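Local atomic coordinates of endo-N-acetyl-beta-D-glucosaminidase (Hypocrea jecorina, PDB entry 4AC1), a protein that hydrolyses N-linked glycans within their chitobiose core as a family 18 glycoside hydrolase, the enzyme responsible for deglycosylating the fungus's own cellulases. Residues P3-Y8 against I274-L279; I26-I31 against E267-A272; A218-T223 against G250-W255. All coordinates share one frame; numbering follows the deposited sequence. Where two conformers were deposited one is given.

Contact 1 (P3-Y8 against I274-L279); sequences PRLIVY and IVTVIL. Unlike the reference sequence in segment 274-279: Val277 (reference Glu). With NAG (2-acetamido-2-deoxy-beta-D-glucopyranose), chain B.
Apolar packing of Pro3 and Leu5 against Val275 and Leu279 carries the contact between a strand and a helix whose segment axes run close to antiparallel, at 161°, and approach to 9.7 Å. The side chains of Pro3 and Leu279 slide past each other in opposite directions: Pro3 CG lies 3.6 Å from Leu279 CB, and Pro3 CB lies 3.9 Å from Leu279 CD2. The other branch of the same leucine turns to the strand backbone, with Leu279 CD1 3.6 Å from Arg4 O. Leu5 has its CG anti to the backbone N (chi1 177°), and its two methyls reach different helix residues. CD1 of Leu5 meets Val275 CG1 at 3.6 Å.

This is the seam of a (beta/alpha)8 barrel: strand 4-9 opens the barrel, helix 270-279 is the last helix, and Val275 and Leu279 also rest on Val252 of the neighbouring strand 251-255.

Thr276 brings a polar atom into this apolar packing. Its OG1 touches Leu5 CD2 at 3.4 Å, the two side chains crossing at about a right angle, but its hydrogen bonds are with Ala272 O and Ala32 N. On the exposed side of the helix, the acetamido methyl C8 of the glycan sugar meets CG1 of Val277, a residue that is Glu in the reference sequence, at 3.5 Å.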
loop_
_atom_site.group_PDB
_atom_site.type_symbol
_atom_site.label_atom_id
_atom_site.label_comp_id
_atom_site.label_asym_id
_atom_site.label_seq_id
_atom_site.Cartn_x
_atom_site.Cartn_y
_atom_site.Cartn_z
ATOM N N PRO A 3 5.151 -6.869 -13.629
ATOM C CA PRO A 3 4.519 -5.863 -12.782
ATOM C C PRO A 3 3.895 -6.449 -11.517
ATOM O O PRO A 3 3.374 -7.568 -11.524
ATOM C CB PRO A 3 3.415 -5.312 -13.691
ATOM C CG PRO A 3 3.005 -6.487 -14.501
ATOM C CD PRO A 3 4.291 -7.226 -14.776
ATOM N N ARG A 4 3.936 -5.679 -10.440
ATOM C CA ARG A 4 3.262 -6.062 -9.198
ATOM C C ARG A 4 1.762 -5.838 -9.339
ATOM O O ARG A 4 1.323 -4.921 -10.058
ATOM C CB ARG A 4 3.792 -5.243 -8.025
ATOM C CG ARG A 4 5.310 -5.289 -7.890
ATOM C CD ARG A 4 5.770 -4.410 -6.749
ATOM N NE ARG A 4 7.222 -4.217 -6.699
ATOM C CZ ARG A 4 7.882 -3.245 -7.328
ATOM N NH1 ARG A 4 7.241 -2.396 -8.110
ATOM N NH2 ARG A 4 9.196 -3.116 -7.176
ATOM N N LEU A 5 0.979 -6.693 -8.684
ATOM C CA LEU A 5 -0.448 -6.466 -8.523
ATOM C C LEU A 5 -0.730 -6.525 -7.042
ATOM O O LEU A 5 -0.585 -7.580 -6.411
ATOM C CB LEU A 5 -1.294 -7.505 -9.269
ATOM C CG LEU A 5 -2.815 -7.374 -9.087
ATOM C CD1 LEU A 5 -3.334 -5.987 -9.518
ATOM C CD2 LEU A 5 -3.565 -8.481 -9.819
ATOM N N ILE A 6 -1.124 -5.384 -6.492
ATOM C CA ILE A 6 -1.194 -5.177 -5.058
ATOM C C ILE A 6 -2.617 -4.816 -4.688
ATOM O O ILE A 6 -3.221 -3.969 -5.334
ATOM C CB ILE A 6 -0.282 -4.003 -4.672
ATOM C CG1 ILE A 6 1.180 -4.326 -5.020
ATOM C CG2 ILE A 6 -0.439 -3.622 -3.191
ATOM C CD1 ILE A 6 1.949 -3.158 -5.579
ATOM N N VAL A 7 -3.163 -5.468 -3.673
ATOM C CA VAL A 7 -4.520 -5.181 -3.197
ATOM C C VAL A 7 -4.470 -4.818 -1.715
ATOM O O VAL A 7 -3.921 -5.580 -0.892
ATOM C CB VAL A 7 -5.453 -6.391 -3.387
ATOM C CG1 VAL A 7 -6.783 -6.193 -2.626
ATOM C CG2 VAL A 7 -5.692 -6.646 -4.869
ATOM N N TYR A 8 -5.008 -3.644 -1.385
ATOM C CA TYR A 8 -5.218 -3.245 -0.001
ATOM C C TYR A 8 -6.493 -3.873 0.545
ATOM O O TYR A 8 -7.542 -3.865 -0.122
ATOM C CB TYR A 8 -5.335 -1.731 0.107
ATOM C CG TYR A 8 -4.035 -0.951 -0.018
ATOM C CD1 TYR A 8 -3.552 -0.516 -1.255
ATOM C CD2 TYR A 8 -3.293 -0.631 1.120
ATOM C CE1 TYR A 8 -2.356 0.200 -1.348
ATOM C CE2 TYR A 8 -2.107 0.095 1.038
ATOM C CZ TYR A 8 -1.650 0.506 -0.201
ATOM O OH TYR A 8 -0.482 1.233 -0.304
ATOM N N ILE A 274 -9.401 -8.726 -14.012
ATOM C CA ILE A 274 -9.301 -7.731 -15.074
ATOM C C ILE A 274 -7.920 -7.084 -15.112
ATOM O O ILE A 274 -7.305 -6.948 -16.175
ATOM C CB ILE A 274 -10.426 -6.667 -14.941
ATOM C CG1 ILE A 274 -11.777 -7.321 -15.248
ATOM C CG2 ILE A 274 -10.168 -5.466 -15.855
ATOM C CD1 ILE A 274 -12.959 -6.404 -15.173
ATOM N N VAL A 275 -7.416 -6.693 -13.945
ATOM C CA VAL A 275 -6.099 -6.051 -13.900
ATOM C C VAL A 275 -4.971 -7.030 -14.231
ATOM O O VAL A 275 -3.973 -6.636 -14.803
ATOM C CB VAL A 275 -5.874 -5.278 -12.573
ATOM C CG1 VAL A 275 -4.537 -4.588 -12.572
ATOM C CG2 VAL A 275 -6.957 -4.244 -12.407
ATOM N N THR A 276 -5.149 -8.305 -13.896
ATOM C CA THR A 276 -4.209 -9.331 -14.347
ATOM C C THR A 276 -4.182 -9.416 -15.883
ATOM O O THR A 276 -3.099 -9.517 -16.485
ATOM C CB THR A 276 -4.507 -10.700 -13.718
ATOM O OG1 THR A 276 -4.289 -10.633 -12.299
ATOM C CG2 THR A 276 -3.591 -11.779 -14.299
ATOM N N VAL A 277 -5.353 -9.344 -16.525
ATOM C CA VAL A 277 -5.376 -9.347 -17.995
ATOM C C VAL A 277 -4.670 -8.113 -18.571
ATOM O O VAL A 277 -4.025 -8.187 -19.619
ATOM C CB VAL A 277 -6.791 -9.459 -18.600
ATOM C CG1 VAL A 277 -6.697 -9.655 -20.113
ATOM C CG2 VAL A 277 -7.555 -10.622 -18.027
ATOM N N ILE A 278 -4.778 -6.981 -17.887
ATOM C CA ILE A 278 -4.078 -5.768 -18.308
ATOM C C ILE A 278 -2.552 -5.898 -18.168
ATOM O O ILE A 278 -1.797 -5.554 -19.093
ATOM C CB ILE A 278 -4.589 -4.538 -17.514
ATOM C CG1 ILE A 278 -6.049 -4.250 -17.872
ATOM C CG2 ILE A 278 -3.670 -3.325 -17.727
ATOM C CD1 ILE A 278 -6.713 -3.187 -16.993
ATOM N N LEU A 279 -2.090 -6.393 -17.022
ATOM C CA LEU A 279 -0.671 -6.380 -16.698
ATOM C C LEU A 279 0.081 -7.563 -17.272
ATOM O O LEU A 279 1.275 -7.467 -17.582
ATOM C CB LEU A 279 -0.509 -6.418 -15.189
ATOM C CG LEU A 279 -0.926 -5.166 -14.431
ATOM C CD1 LEU A 279 -0.804 -5.423 -12.919
ATOM C CD2 LEU A 279 -0.089 -3.962 -14.863
HETATM C C1 NAG B . -5.862 -2.990 -23.726
HETATM C C2 NAG B . -6.850 -4.130 -23.983
HETATM C C3 NAG B . -6.658 -4.786 -25.354
HETATM C C4 NAG B . -6.393 -3.783 -26.472
HETATM C C5 NAG B . -5.394 -2.699 -26.061
HETATM C C6 NAG B . -5.292 -1.589 -27.105
HETATM C C7 NAG B . -7.670 -5.257 -21.990
HETATM C C8 NAG B . -7.426 -6.318 -20.962
HETATM N N2 NAG B . -6.739 -5.125 -22.929
HETATM O O3 NAG B . -7.820 -5.508 -25.700
HETATM O O4 NAG B . -5.905 -4.492 -27.592
HETATM O O5 NAG B . -5.800 -2.115 -24.839
HETATM O O6 NAG B . -6.536 -0.941 -27.296
HETATM O O7 NAG B . -8.685 -4.567 -21.938
#

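Contact 2 (I26-I31 against E267-A272); sequences ITEKGI and EPWEWA. With ZN (zinc ion), chain H.
Glu28 and Trp269 face each other with CA atoms 7.5 Å apart, and Ile31 and Ala272 with CA atoms 5.9 Å apart, as the chain leaving helix 24-27 passes the type I turn 267-270 and the beginning of the last helix. The main side-chain interaction is a CH-pi contact. Glu28 CG stands 3.5 Å from the centroid of the five-membered ring of Trp269, 9° off the ring normal. The glutamate chain then bends at chi2 (-74°), which brings CD over the indole, and the carboxylate lies stacked on the ring system, the planes 16° apart. The face of Trp269 turned from Glu28 is covered toward its rim by Glu267 CA. Glu28 OE1 is gripped nearly head-on by Lys29 NZ in a salt bridge of 2.8 Å, which probably stabilises its negative charge.

In the barrel, these residues join the connection from helix 24-27 to strand 35-42 to the N-terminal part of helix 270-279. Ile31 does this with two branches: CG2 packs on Ala272 CB at 3.7 Å, while CD1 lies 3.9 Å from Trp269 O. Lys29 O adds a hydrogen bond to Gln273 NE2.

Glu267 and Glu270, at the two ends of the turn, bind zinc through one oxygen each, Glu267 OE1 and Glu270 OE2, both 2.1 Å from the metal. Four waters complete a six-coordinate shell. Two of them also donate hydrogen bonds to the oxygens that do not bind the metal, one to Glu267 OE2 and one to Glu270 OE1, fixing the rotation of both carboxylates. The two metal-binding oxygens, OE1 of Glu267 and OE2 of Glu270, are 3.0 Å apart, a closeness the cation presumably offsets.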
loop_
_atom_site.group_PDB
_atom_site.type_symbol
_atom_site.label_atom_id
_atom_site.label_comp_id
_atom_site.label_asym_id
_atom_site.label_seq_id
_atom_site.Cartn_x
_atom_site.Cartn_y
_atom_site.Cartn_z
ATOM N N ILE A 26 -6.623 -15.916 -4.670
ATOM C CA ILE A 26 -5.717 -16.983 -5.115
ATOM C C ILE A 26 -6.426 -18.210 -5.666
ATOM O O ILE A 26 -5.780 -19.056 -6.286
ATOM C CB ILE A 26 -4.682 -17.431 -4.021
ATOM C CG1 ILE A 26 -5.393 -17.965 -2.769
ATOM C CG2 ILE A 26 -3.701 -16.297 -3.713
ATOM C CD1 ILE A 26 -4.518 -18.790 -1.833
ATOM N N THR A 27 -7.730 -18.329 -5.443
ATOM C CA THR A 27 -8.457 -19.525 -5.887
ATOM C C THR A 27 -9.212 -19.306 -7.189
ATOM O O THR A 27 -9.335 -20.229 -7.995
ATOM C CB THR A 27 -9.432 -20.067 -4.825
ATOM O OG1 THR A 27 -10.414 -19.068 -4.521
ATOM C CG2 THR A 27 -8.684 -20.499 -3.556
ATOM N N GLU A 28 -9.706 -18.093 -7.416
ATOM C CA GLU A 28 -10.396 -17.794 -8.680
ATOM C C GLU A 28 -9.397 -17.710 -9.832
ATOM O O GLU A 28 -8.248 -17.323 -9.638
ATOM C CB GLU A 28 -11.232 -16.519 -8.567
ATOM C CG GLU A 28 -12.341 -16.571 -7.522
ATOM C CD GLU A 28 -13.521 -17.427 -7.939
ATOM O OE1 GLU A 28 -13.782 -17.542 -9.154
ATOM O OE2 GLU A 28 -14.189 -17.977 -7.042
ATOM N N LYS A 29 -9.823 -18.082 -11.034
ATOM C CA LYS A 29 -8.875 -18.231 -12.136
ATOM C C LYS A 29 -8.395 -16.893 -12.689
ATOM O O LYS A 29 -9.109 -15.889 -12.629
ATOM C CB LYS A 29 -9.444 -19.105 -13.264
ATOM C CG LYS A 29 -10.886 -18.834 -13.620
ATOM C CD LYS A 29 -11.813 -19.760 -12.846
ATOM C CE LYS A 29 -13.162 -19.112 -12.606
ATOM N NZ LYS A 29 -13.020 -17.877 -11.783
ATOM N N GLY A 30 -7.167 -16.892 -13.195
ATOM C CA GLY A 30 -6.627 -15.749 -13.926
ATOM C C GLY A 30 -6.208 -14.550 -13.092
ATOM O O GLY A 30 -6.357 -13.418 -13.540
ATOM N N ILE A 31 -5.693 -14.791 -11.886
ATOM C CA ILE A 31 -5.254 -13.699 -11.013
ATOM C C ILE A 31 -3.778 -13.878 -10.706
ATOM O O ILE A 31 -3.343 -14.975 -10.319
ATOM C CB ILE A 31 -6.063 -13.653 -9.698
ATOM C CG1 ILE A 31 -7.568 -13.546 -9.991
ATOM C CG2 ILE A 31 -5.601 -12.480 -8.828
ATOM C CD1 ILE A 31 -8.431 -13.576 -8.762
ATOM N N GLU A 267 -18.674 -10.299 -5.811
ATOM C CA GLU A 267 -17.551 -10.895 -6.539
ATOM C C GLU A 267 -16.373 -9.914 -6.631
ATOM O O GLU A 267 -15.988 -9.496 -7.723
ATOM C CB GLU A 267 -17.999 -11.328 -7.933
ATOM C CG GLU A 267 -19.128 -12.357 -7.937
ATOM C CD GLU A 267 -19.487 -12.781 -9.337
ATOM O OE1 GLU A 267 -19.917 -11.902 -10.118
ATOM O OE2 GLU A 267 -19.311 -13.979 -9.656
ATOM N N PRO A 268 -15.759 -9.583 -5.481
ATOM C CA PRO A 268 -14.761 -8.505 -5.480
ATOM C C PRO A 268 -13.436 -8.857 -6.174
ATOM O O PRO A 268 -12.676 -7.958 -6.533
ATOM C CB PRO A 268 -14.548 -8.241 -3.985
ATOM C CG PRO A 268 -14.931 -9.519 -3.307
ATOM C CD PRO A 268 -16.070 -10.046 -4.114
ATOM N N TRP A 269 -13.185 -10.152 -6.367
ATOM C CA TRP A 269 -11.977 -10.662 -7.035
ATOM C C TRP A 269 -11.951 -10.397 -8.536
ATOM O O TRP A 269 -10.897 -10.534 -9.168
ATOM C CB TRP A 269 -11.839 -12.169 -6.808
ATOM C CG TRP A 269 -13.064 -12.903 -7.241
ATOM C CD1 TRP A 269 -13.369 -13.293 -8.508
ATOM C CD2 TRP A 269 -14.166 -13.300 -6.417
ATOM N NE1 TRP A 269 -14.594 -13.926 -8.525
ATOM C CE2 TRP A 269 -15.105 -13.944 -7.255
ATOM C CE3 TRP A 269 -14.456 -13.168 -5.054
ATOM C CZ2 TRP A 269 -16.310 -14.475 -6.771
ATOM C CZ3 TRP A 269 -15.645 -13.709 -4.567
ATOM C CH2 TRP A 269 -16.561 -14.345 -5.429
ATOM N N GLU A 270 -13.092 -10.025 -9.125
ATOM C CA GLU A 270 -13.117 -9.793 -10.562
ATOM C C GLU A 270 -12.202 -8.643 -10.983
ATOM O O GLU A 270 -11.598 -8.700 -12.053
ATOM C CB GLU A 270 -14.535 -9.600 -11.083
ATOM C CG GLU A 270 -15.340 -10.886 -11.051
ATOM C CD GLU A 270 -16.755 -10.725 -11.549
ATOM O OE1 GLU A 270 -17.193 -9.577 -11.741
ATOM O OE2 GLU A 270 -17.446 -11.761 -11.736
ATOM N N TRP A 271 -12.074 -7.625 -10.126
ATOM C CA TRP A 271 -11.134 -6.540 -10.365
ATOM C C TRP A 271 -9.723 -7.086 -10.613
ATOM O O TRP A 271 -9.089 -6.748 -11.600
ATOM C CB TRP A 271 -11.123 -5.580 -9.168
ATOM C CG TRP A 271 -10.248 -4.369 -9.355
ATOM C CD1 TRP A 271 -10.619 -3.177 -9.908
ATOM C CD2 TRP A 271 -8.869 -4.237 -8.991
ATOM N NE1 TRP A 271 -9.558 -2.308 -9.911
ATOM C CE2 TRP A 271 -8.469 -2.932 -9.351
ATOM C CE3 TRP A 271 -7.933 -5.093 -8.391
ATOM C CZ2 TRP A 271 -7.171 -2.466 -9.143
ATOM C CZ3 TRP A 271 -6.640 -4.619 -8.177
ATOM C CH2 TRP A 271 -6.273 -3.315 -8.540
ATOM N N ALA A 272 -9.246 -7.949 -9.711
ATOM C CA ALA A 272 -7.908 -8.522 -9.852
ATOM C C ALA A 272 -7.747 -9.369 -11.106
ATOM O O ALA A 272 -6.671 -9.392 -11.681
ATOM C CB ALA A 272 -7.517 -9.314 -8.606
HETATM ZN ZN ZN H . -19.488 -11.866 -12.168
HETATM O O HOH W 1 -14.292 -15.876 -11.328
HETATM O O HOH W 2 -19.342 -14.104 -12.311
HETATM O O HOH W 3 -19.685 -9.912 -12.189
HETATM O O HOH W 4 -21.530 -12.092 -12.602
HETATM O O HOH W 5 -19.096 -11.837 -14.237
#

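Contact 3 (A218-T223 against G250-W255); sequences AGQLTT and GGVMGW
Met253 folds its side chain over Gly219, the residue paired with it on the adjacent parallel strand. Its CB starts on the sheet face that also carries Leu221 and Trp255, and has no atom of 218-223 within 4.2 Å. With chi1 at 68°, CG falls in the crowded position between backbone N and carbonyl carbon, where it meets Gly219 CA at 3.5 Å. A further bend, chi2 75°, places SD, which is also 3.5 Å from Gly219 CA and 4.0 Å from Gln220 N. At the tip, Met253 CE is 3.7 Å from that same Gly219 CA, so the last three atoms of the side chain all pack on a residue with no side chain of its own.

The two strands are joined by a parallel ladder of five backbone hydrogen bonds. Ala218, Gln220 and Thr222 give their N-H groups to Gly251, Met253 and Trp255, and Met253 and Trp255 donate back to Ala218 and Gln220. The straightest is Trp255 N to Gln220 O, 2.9 Å with 167° at the hydrogen. Helix 232-246 connects the two strands in a beta-alpha-beta crossover; they are the seventh and eighth strands of the family 18 barrel.

Met253 also touches Ile6 and Tyr8 inside that barrel, whereas Val252 points outward to helices 232-246 and 270-279. Near the C-terminal ends, Leu221 CD2 approaches Trp255 CD1 at 4.3 Å. Thr222 CG2 rests 3.8 Å from Gly254 CA, while its hydroxyl is hydrogen-bonded to Glu256 O.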
loop_
_atom_site.group_PDB
_atom_site.type_symbol
_atom_site.label_atom_id
_atom_site.label_comp_id
_atom_site.label_asym_id
_atom_site.label_seq_id
_atom_site.Cartn_x
_atom_site.Cartn_y
_atom_site.Cartn_z
ATOM N N ALA A 218 1.117 2.206 -10.010
ATOM C CA ALA A 218 -0.071 3.012 -10.324
ATOM C C ALA A 218 -1.253 2.655 -9.444
ATOM O O ALA A 218 -1.930 1.645 -9.665
ATOM C CB ALA A 218 -0.421 2.871 -11.775
ATOM N N GLY A 219 -1.498 3.486 -8.439
ATOM C CA GLY A 219 -2.607 3.279 -7.536
ATOM C C GLY A 219 -3.930 3.699 -8.123
ATOM O O GLY A 219 -4.027 4.753 -8.772
ATOM N N GLN A 220 -4.940 2.885 -7.852
ATOM C CA GLN A 220 -6.295 3.052 -8.391
ATOM C C GLN A 220 -7.364 2.791 -7.344
ATOM O O GLN A 220 -7.283 1.833 -6.567
ATOM C CB GLN A 220 -6.513 2.061 -9.536
ATOM C CG GLN A 220 -5.678 2.362 -10.771
ATOM C CD GLN A 220 -6.236 3.534 -11.538
ATOM O OE1 GLN A 220 -7.144 3.367 -12.351
ATOM N NE2 GLN A 220 -5.712 4.725 -11.278
ATOM N N LEU A 221 -8.382 3.642 -7.333
ATOM C CA LEU A 221 -9.609 3.301 -6.633
ATOM C C LEU A 221 -10.290 2.134 -7.355
ATOM O O LEU A 221 -10.359 2.109 -8.584
ATOM C CB LEU A 221 -10.560 4.504 -6.577
ATOM C CG LEU A 221 -10.112 5.705 -5.745
ATOM C CD1 LEU A 221 -11.141 6.818 -5.864
ATOM C CD2 LEU A 221 -9.907 5.340 -4.283
ATOM N N THR A 222 -10.792 1.172 -6.595
ATOM C CA THR A 222 -11.485 0.031 -7.188
ATOM C C THR A 222 -12.969 0.310 -7.433
ATOM O O THR A 222 -13.646 -0.452 -8.133
ATOM C CB THR A 222 -11.354 -1.222 -6.325
ATOM O OG1 THR A 222 -11.937 -0.966 -5.044
ATOM C CG2 THR A 222 -9.882 -1.638 -6.175
ATOM N N THR A 223 -13.465 1.399 -6.843
ATOM C CA THR A 223 -14.865 1.823 -7.008
ATOM C C THR A 223 -14.881 3.339 -7.148
ATOM O O THR A 223 -13.911 3.993 -6.781
ATOM C CB THR A 223 -15.741 1.504 -5.773
ATOM O OG1 THR A 223 -15.399 2.405 -4.713
ATOM C CG2 THR A 223 -15.578 0.067 -5.304
ATOM N N GLY A 250 6.011 -0.409 -12.425
ATOM C CA GLY A 250 6.003 -0.985 -11.084
ATOM C C GLY A 250 4.813 -1.904 -10.870
ATOM O O GLY A 250 4.919 -2.897 -10.172
ATOM N N GLY A 251 3.689 -1.554 -11.482
ATOM C CA GLY A 251 2.479 -2.359 -11.417
ATOM C C GLY A 251 1.293 -1.497 -11.056
ATOM O O GLY A 251 1.284 -0.296 -11.335
ATOM N N VAL A 252 0.284 -2.128 -10.458
ATOM C CA VAL A 252 -0.961 -1.471 -10.066
ATOM C C VAL A 252 -1.337 -1.884 -8.648
ATOM O O VAL A 252 -1.144 -3.038 -8.274
ATOM C CB VAL A 252 -2.130 -1.852 -11.046
ATOM C CG1 VAL A 252 -3.488 -1.351 -10.525
ATOM C CG2 VAL A 252 -1.856 -1.299 -12.418
ATOM N N MET A 253 -1.841 -0.933 -7.868
ATOM C CA MET A 253 -2.464 -1.252 -6.594
ATOM C C MET A 253 -3.908 -0.794 -6.606
ATOM O O MET A 253 -4.272 0.138 -7.326
ATOM C CB MET A 253 -1.674 -0.714 -5.381
ATOM C CG MET A 253 -1.613 0.806 -5.192
ATOM S SD MET A 253 -3.134 1.558 -4.553
ATOM C CE MET A 253 -2.416 3.026 -3.835
ATOM N N GLY A 254 -4.730 -1.488 -5.828
ATOM C CA GLY A 254 -6.148 -1.167 -5.722
ATOM C C GLY A 254 -6.578 -0.878 -4.296
ATOM O O GLY A 254 -6.356 -1.699 -3.389
ATOM N N TRP A 255 -7.207 0.281 -4.107
ATOM C CA TRP A 255 -7.876 0.647 -2.851
ATOM C C TRP A 255 -9.399 0.551 -3.063
ATOM O O TRP A 255 -9.947 1.363 -3.811
ATOM C CB TRP A 255 -7.507 2.078 -2.408
ATOM C CG TRP A 255 -8.141 2.353 -1.098
ATOM C CD1 TRP A 255 -9.408 2.812 -0.876
ATOM C CD2 TRP A 255 -7.576 2.086 0.193
ATOM N NE1 TRP A 255 -9.660 2.872 0.471
ATOM C CE2 TRP A 255 -8.553 2.422 1.153
ATOM C CE3 TRP A 255 -6.336 1.592 0.630
ATOM C CZ2 TRP A 255 -8.326 2.298 2.532
ATOM C CZ3 TRP A 255 -6.107 1.461 2.000
ATOM C CH2 TRP A 255 -7.098 1.823 2.935
HETATM O O HOH W 6 -12.536 2.412 -3.981
#

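Contacts 1 and 3 lie 8 Å apart, centre to centre, and share one sheet: Ile6 N sits 2.9 Å from Val252 O, a probable hydrogen bond that continues the ladder of contact 3 into the first strand and closes the barrel. Helix 270-279 serves both contacts 1 and 2. Trp271 ties all three, with CH2 3.5 Å from Gly254 CA and CZ3 3.8 Å from Leu5 CD1. Contact 3 leads toward the active-site end: Tyr8 CG meets Trp255 CE3 at 3.5 Å, and the Trp255 side chain is about 6 Å from that of zinc-binding Glu127, consistent with the substrate-pocket tryptophan of family 18. The zinc of contact 2 is a separate, surface site.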